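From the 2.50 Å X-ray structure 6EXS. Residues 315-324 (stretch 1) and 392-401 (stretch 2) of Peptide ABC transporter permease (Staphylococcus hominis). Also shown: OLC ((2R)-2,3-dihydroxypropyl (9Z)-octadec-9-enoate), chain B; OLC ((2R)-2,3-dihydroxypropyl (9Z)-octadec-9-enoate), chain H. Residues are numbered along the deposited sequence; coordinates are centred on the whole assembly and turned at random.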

# COMPACT_ATOMS: atom_id res chain seq x y z
N GLU A 315 19.62 8.35 -11.86
CA GLU A 315 20.03 8.90 -13.14
C GLU A 315 20.51 10.36 -13.12
O GLU A 315 21.31 10.73 -13.97
CB GLU A 315 18.91 8.76 -14.17
CG GLU A 315 18.64 7.32 -14.57
CD GLU A 315 17.46 7.14 -15.51
OE1 GLU A 315 16.76 8.13 -15.81
OE2 GLU A 315 17.22 5.98 -15.92
N ARG A 316 20.01 11.19 -12.20
CA ARG A 316 20.38 12.61 -12.18
C ARG A 316 21.23 13.05 -10.98
O ARG A 316 21.92 14.06 -11.07
CB ARG A 316 19.12 13.49 -12.33
CG ARG A 316 18.33 13.19 -13.61
CD ARG A 316 18.80 13.97 -14.84
NE ARG A 316 17.94 15.13 -15.11
CZ ARG A 316 16.77 15.08 -15.74
NH1 ARG A 316 16.28 13.92 -16.17
NH2 ARG A 316 16.06 16.18 -15.93
N SER A 317 21.22 12.29 -9.89
CA SER A 317 22.02 12.68 -8.73
C SER A 317 23.36 11.93 -8.69
O SER A 317 23.54 10.95 -9.42
CB SER A 317 21.23 12.53 -7.43
OG SER A 317 21.46 11.26 -6.87
N ASP A 318 24.28 12.39 -7.83
CA ASP A 318 25.61 11.79 -7.68
C ASP A 318 25.58 10.48 -6.87
O ASP A 318 26.62 9.81 -6.74
CB ASP A 318 26.62 12.80 -7.10
CG ASP A 318 26.31 13.42 -5.74
OD1 ASP A 318 25.38 12.95 -5.05
OD2 ASP A 318 27.03 14.36 -5.34
N MET A 319 24.38 10.13 -6.31
CA MET A 319 24.12 8.95 -5.46
C MET A 319 25.12 8.88 -4.31
O MET A 319 25.52 7.79 -3.88
CB MET A 319 24.07 7.65 -6.29
CG MET A 319 22.86 7.53 -7.20
SD MET A 319 21.26 7.71 -6.36
CE MET A 319 21.16 6.21 -5.51
N GLN A 320 25.54 10.05 -3.83
CA GLN A 320 26.57 10.19 -2.80
C GLN A 320 26.06 11.01 -1.60
O GLN A 320 26.00 12.24 -1.66
CB GLN A 320 27.84 10.81 -3.45
CG GLN A 320 29.09 10.83 -2.58
CD GLN A 320 29.71 9.48 -2.32
OE1 GLN A 320 29.54 8.51 -3.07
NE2 GLN A 320 30.49 9.39 -1.24
N LEU A 321 25.65 10.33 -0.53
CA LEU A 321 25.17 10.99 0.70
C LEU A 321 26.34 11.80 1.27
O LEU A 321 27.48 11.31 1.28
CB LEU A 321 24.68 9.94 1.70
CG LEU A 321 24.07 10.40 3.02
CD1 LEU A 321 22.81 11.25 2.82
CD2 LEU A 321 23.71 9.20 3.88
N ASN A 322 26.10 13.07 1.62
CA ASN A 322 27.15 13.95 2.14
C ASN A 322 26.62 14.90 3.25
O ASN A 322 26.01 15.94 2.95
CB ASN A 322 27.85 14.68 0.98
CG ASN A 322 29.03 15.51 1.39
OD1 ASN A 322 29.62 15.35 2.46
ND2 ASN A 322 29.41 16.42 0.53
N LEU A 323 26.84 14.53 4.53
CA LEU A 323 26.35 15.28 5.67
C LEU A 323 27.47 15.62 6.65
O LEU A 323 27.99 14.74 7.33
CB LEU A 323 25.23 14.52 6.42
CG LEU A 323 24.06 13.92 5.61
CD1 LEU A 323 23.32 12.88 6.43
CD2 LEU A 323 23.10 15.00 5.09
N PHE A 324 27.80 16.92 6.75
CA PHE A 324 28.81 17.47 7.67
C PHE A 324 30.09 16.62 7.74
O PHE A 324 30.46 16.14 8.81
CB PHE A 324 28.20 17.69 9.08
CG PHE A 324 26.88 18.41 9.13
CD1 PHE A 324 26.83 19.80 9.11
CD2 PHE A 324 25.68 17.71 9.20
CE1 PHE A 324 25.60 20.47 9.14
CE2 PHE A 324 24.46 18.37 9.22
CZ PHE A 324 24.42 19.75 9.18
N THR A 392 23.54 19.56 -15.16
CA THR A 392 24.48 19.40 -14.04
C THR A 392 23.98 18.39 -12.99
O THR A 392 22.87 18.52 -12.47
CB THR A 392 24.81 20.77 -13.40
OG1 THR A 392 25.05 21.74 -14.43
CG2 THR A 392 26.00 20.72 -12.45
N GLN A 393 24.82 17.38 -12.68
CA GLN A 393 24.55 16.35 -11.68
C GLN A 393 24.56 17.01 -10.30
O GLN A 393 25.48 17.76 -9.99
CB GLN A 393 25.59 15.22 -11.79
CG GLN A 393 25.57 14.21 -10.66
CD GLN A 393 26.50 13.07 -10.92
OE1 GLN A 393 26.12 12.08 -11.56
NE2 GLN A 393 27.73 13.16 -10.42
N PHE A 394 23.50 16.79 -9.52
CA PHE A 394 23.32 17.37 -8.18
C PHE A 394 23.48 16.34 -7.08
O PHE A 394 23.59 15.14 -7.36
CB PHE A 394 21.96 18.09 -8.07
CG PHE A 394 20.74 17.29 -8.47
CD1 PHE A 394 20.06 16.52 -7.54
CD2 PHE A 394 20.25 17.35 -9.77
CE1 PHE A 394 18.92 15.78 -7.90
CE2 PHE A 394 19.12 16.60 -10.14
CZ PHE A 394 18.47 15.82 -9.20
N SER A 395 23.50 16.78 -5.83
CA SER A 395 23.65 15.89 -4.70
C SER A 395 22.35 15.10 -4.44
O SER A 395 21.24 15.64 -4.58
CB SER A 395 24.07 16.69 -3.47
OG SER A 395 24.11 15.90 -2.29
N VAL A 396 22.50 13.80 -4.04
CA VAL A 396 21.40 12.89 -3.67
C VAL A 396 20.67 13.44 -2.42
O VAL A 396 19.53 13.05 -2.17
CB VAL A 396 21.90 11.42 -3.48
CG1 VAL A 396 22.60 11.22 -2.14
CG2 VAL A 396 20.75 10.43 -3.63
N ASN A 397 21.33 14.36 -1.65
CA ASN A 397 20.79 15.02 -0.46
C ASN A 397 19.46 15.71 -0.79
O ASN A 397 18.56 15.75 0.05
CB ASN A 397 21.79 16.05 0.11
CG ASN A 397 23.08 15.51 0.71
OD1 ASN A 397 23.32 14.30 0.83
ND2 ASN A 397 23.94 16.42 1.11
N TRP A 398 19.35 16.22 -2.04
CA TRP A 398 18.15 16.86 -2.59
C TRP A 398 17.02 15.84 -2.75
O TRP A 398 15.91 16.09 -2.28
CB TRP A 398 18.46 17.54 -3.94
CG TRP A 398 19.29 18.79 -3.82
CD1 TRP A 398 20.52 19.00 -4.35
CD2 TRP A 398 18.94 19.99 -3.11
NE1 TRP A 398 20.97 20.27 -4.03
CE2 TRP A 398 20.01 20.90 -3.28
CE3 TRP A 398 17.82 20.40 -2.36
CZ2 TRP A 398 20.00 22.19 -2.73
CZ3 TRP A 398 17.81 21.68 -1.82
CH2 TRP A 398 18.90 22.55 -1.99
N VAL A 399 17.31 14.67 -3.37
CA VAL A 399 16.35 13.57 -3.59
C VAL A 399 15.87 13.04 -2.24
O VAL A 399 14.68 12.80 -2.08
CB VAL A 399 16.93 12.43 -4.48
CG1 VAL A 399 15.84 11.45 -4.91
CG2 VAL A 399 17.64 13.00 -5.71
N ILE A 400 16.80 12.92 -1.26
CA ILE A 400 16.51 12.49 0.11
C ILE A 400 15.60 13.52 0.82
O ILE A 400 14.65 13.11 1.49
CB ILE A 400 17.83 12.15 0.89
CG1 ILE A 400 18.51 10.89 0.27
CG2 ILE A 400 17.55 11.94 2.40
CD1 ILE A 400 19.95 10.66 0.63
N LEU A 401 15.85 14.83 0.62
CA LEU A 401 15.03 15.92 1.18
C LEU A 401 13.59 15.84 0.64
O LEU A 401 12.66 16.09 1.39
CB LEU A 401 15.67 17.31 0.90
CG LEU A 401 14.93 18.58 1.39
CD1 LEU A 401 14.49 18.50 2.87
CD2 LEU A 401 15.77 19.81 1.14
C18 OLC B . 18.58 4.55 5.81
C10 OLC B . 18.22 13.97 5.97
C9 OLC B . 18.02 15.01 5.17
C17 OLC B . 17.67 5.53 5.11
C11 OLC B . 19.15 12.79 5.77
C8 OLC B . 18.65 15.29 3.83
C24 OLC B . 24.19 23.03 -2.52
C16 OLC B . 18.37 6.77 4.60
C12 OLC B . 18.48 11.44 6.07
C7 OLC B . 19.76 16.35 3.84
C15 OLC B . 18.38 7.95 5.57
C13 OLC B . 19.43 10.25 6.05
C6 OLC B . 19.30 17.81 3.96
C14 OLC B . 19.08 9.19 5.01
C5 OLC B . 18.78 18.47 2.68
C4 OLC B . 19.81 18.82 1.60
C3 OLC B . 20.71 20.01 1.90
C2 OLC B . 21.18 20.75 0.64
C21 OLC B . 23.77 20.59 -1.96
C1 OLC B . 22.40 20.20 -0.03
C22 OLC B . 24.77 21.64 -2.40
O19 OLC B . 22.85 19.10 0.15
O25 OLC B . 23.24 23.11 -3.58
O23 OLC B . 25.90 21.65 -1.52
O20 OLC B . 22.92 21.09 -0.89
C9 OLC H . 17.75 18.77 10.34
C8 OLC H . 18.47 19.51 9.25
C24 OLC H . 26.57 18.28 -0.09
C7 OLC H . 19.65 18.75 8.68
C6 OLC H . 20.31 19.45 7.50
C5 OLC H . 21.52 18.72 6.93
C4 OLC H . 22.15 19.38 5.71
C3 OLC H . 23.44 18.73 5.27
C2 OLC H . 24.06 19.36 4.03
C21 OLC H . 27.29 18.90 2.25
C1 OLC H . 25.52 19.02 3.86
C22 OLC H . 27.54 19.05 0.77
O19 OLC H . 26.25 18.67 4.75
O25 OLC H . 26.96 18.31 -1.46
O23 OLC H . 27.59 20.42 0.38
O20 OLC H . 25.90 19.18 2.58
O HOH W 1 26.47 14.67 -2.69

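Stretch 2 approaches stretch 1 first as an extended segment and then as the opening of a helix, and each part makes its own kind of contact. Thr-392 lies too far off to take part, so the interface begins at Gln-393. Its CA sits 3.5 Å from the carbonyl O of Arg-316, a CA-H...O contact, and its long, extended side chain (chi1 and chi2 both t) reaches over Asp-318, with NE2 3.5 Å from CB of that residue. A flexible polar side chain suits this exposed margin.

At Phe-394 the two backbones form a single beta bridge with Ser-317, their CA atoms 4.9 Å apart. The carbonyl O of Phe-394 accepts a hydrogen bond from N of Asp-318 (2.9 Å) and also receives a CA-H...O contact from CA of Ser-317 (3.2 Å). The CA-to-CB bond of Phe-394 points away from stretch 1, yet chi1 near p brings the ring back, so that Arg-316 O and Ser-317 CA lie over one of its faces. Its CE2 packs 3.8 Å from CB of Arg-316, whose own side chain then leads away. Ser-317 is small enough to be buried here, with CB 4.0 Å from CE1 of Phe-394 and 4.0 Å from CG2 of Val-399; its OG accepts from N of Met-319 (3.2 Å), securing the turn.

Ser-395 occupies the N-cap position of the following helix, and its OG accepts from N of Asn-397 (3.2 Å). The same OG donates to water 1 (2.7 Å), which in turn donates to OD2 of Asp-318 (2.7 Å) and O of Gln-320 (2.7 Å). A serine thus serves both the cap and a water bridge between the stretches.

Val-396 has the largest area covered by the other stretch. Its backbone N, which has no partner within stretch 2, donates to OD1 of Asp-318 (3.2 Å); that oxygen also accepts from N of Gln-320 (3.2 Å), so one carboxylate oxygen of Asp-318 ties the backbone of Val-396 to that of Gln-320, the first residue of the strand. The valine side chain points toward stretch 1, placing CG2 3.9 Å from SD of Met-319 and CG1 3.5 Å from C of Gln-320. Its compact branched shape fits closely against this backbone.

Asn-397 completes the polar attachment by treating the strand as a partner for its amide: OD1 accepts from N of Asn-322 (3.1 Å), while ND2 donates to O of Asn-322 (2.8 Å). Asparagine supplies both an acceptor and a donor at the end of a short side chain. ND2 also donates to the lipid OLC of chain B at O19 (3.0 Å).

Beyond this point the helix, crossing the strand at 85°, offers fewer contacts. Trp-398 and Leu-401 make none with stretch 1 and instead meet the chain B lipid. Ile-400 still points toward stretch 1, and its CD1 meets CD1 of Leu-321 at 3.7 Å, an apolar contact between buried side chains.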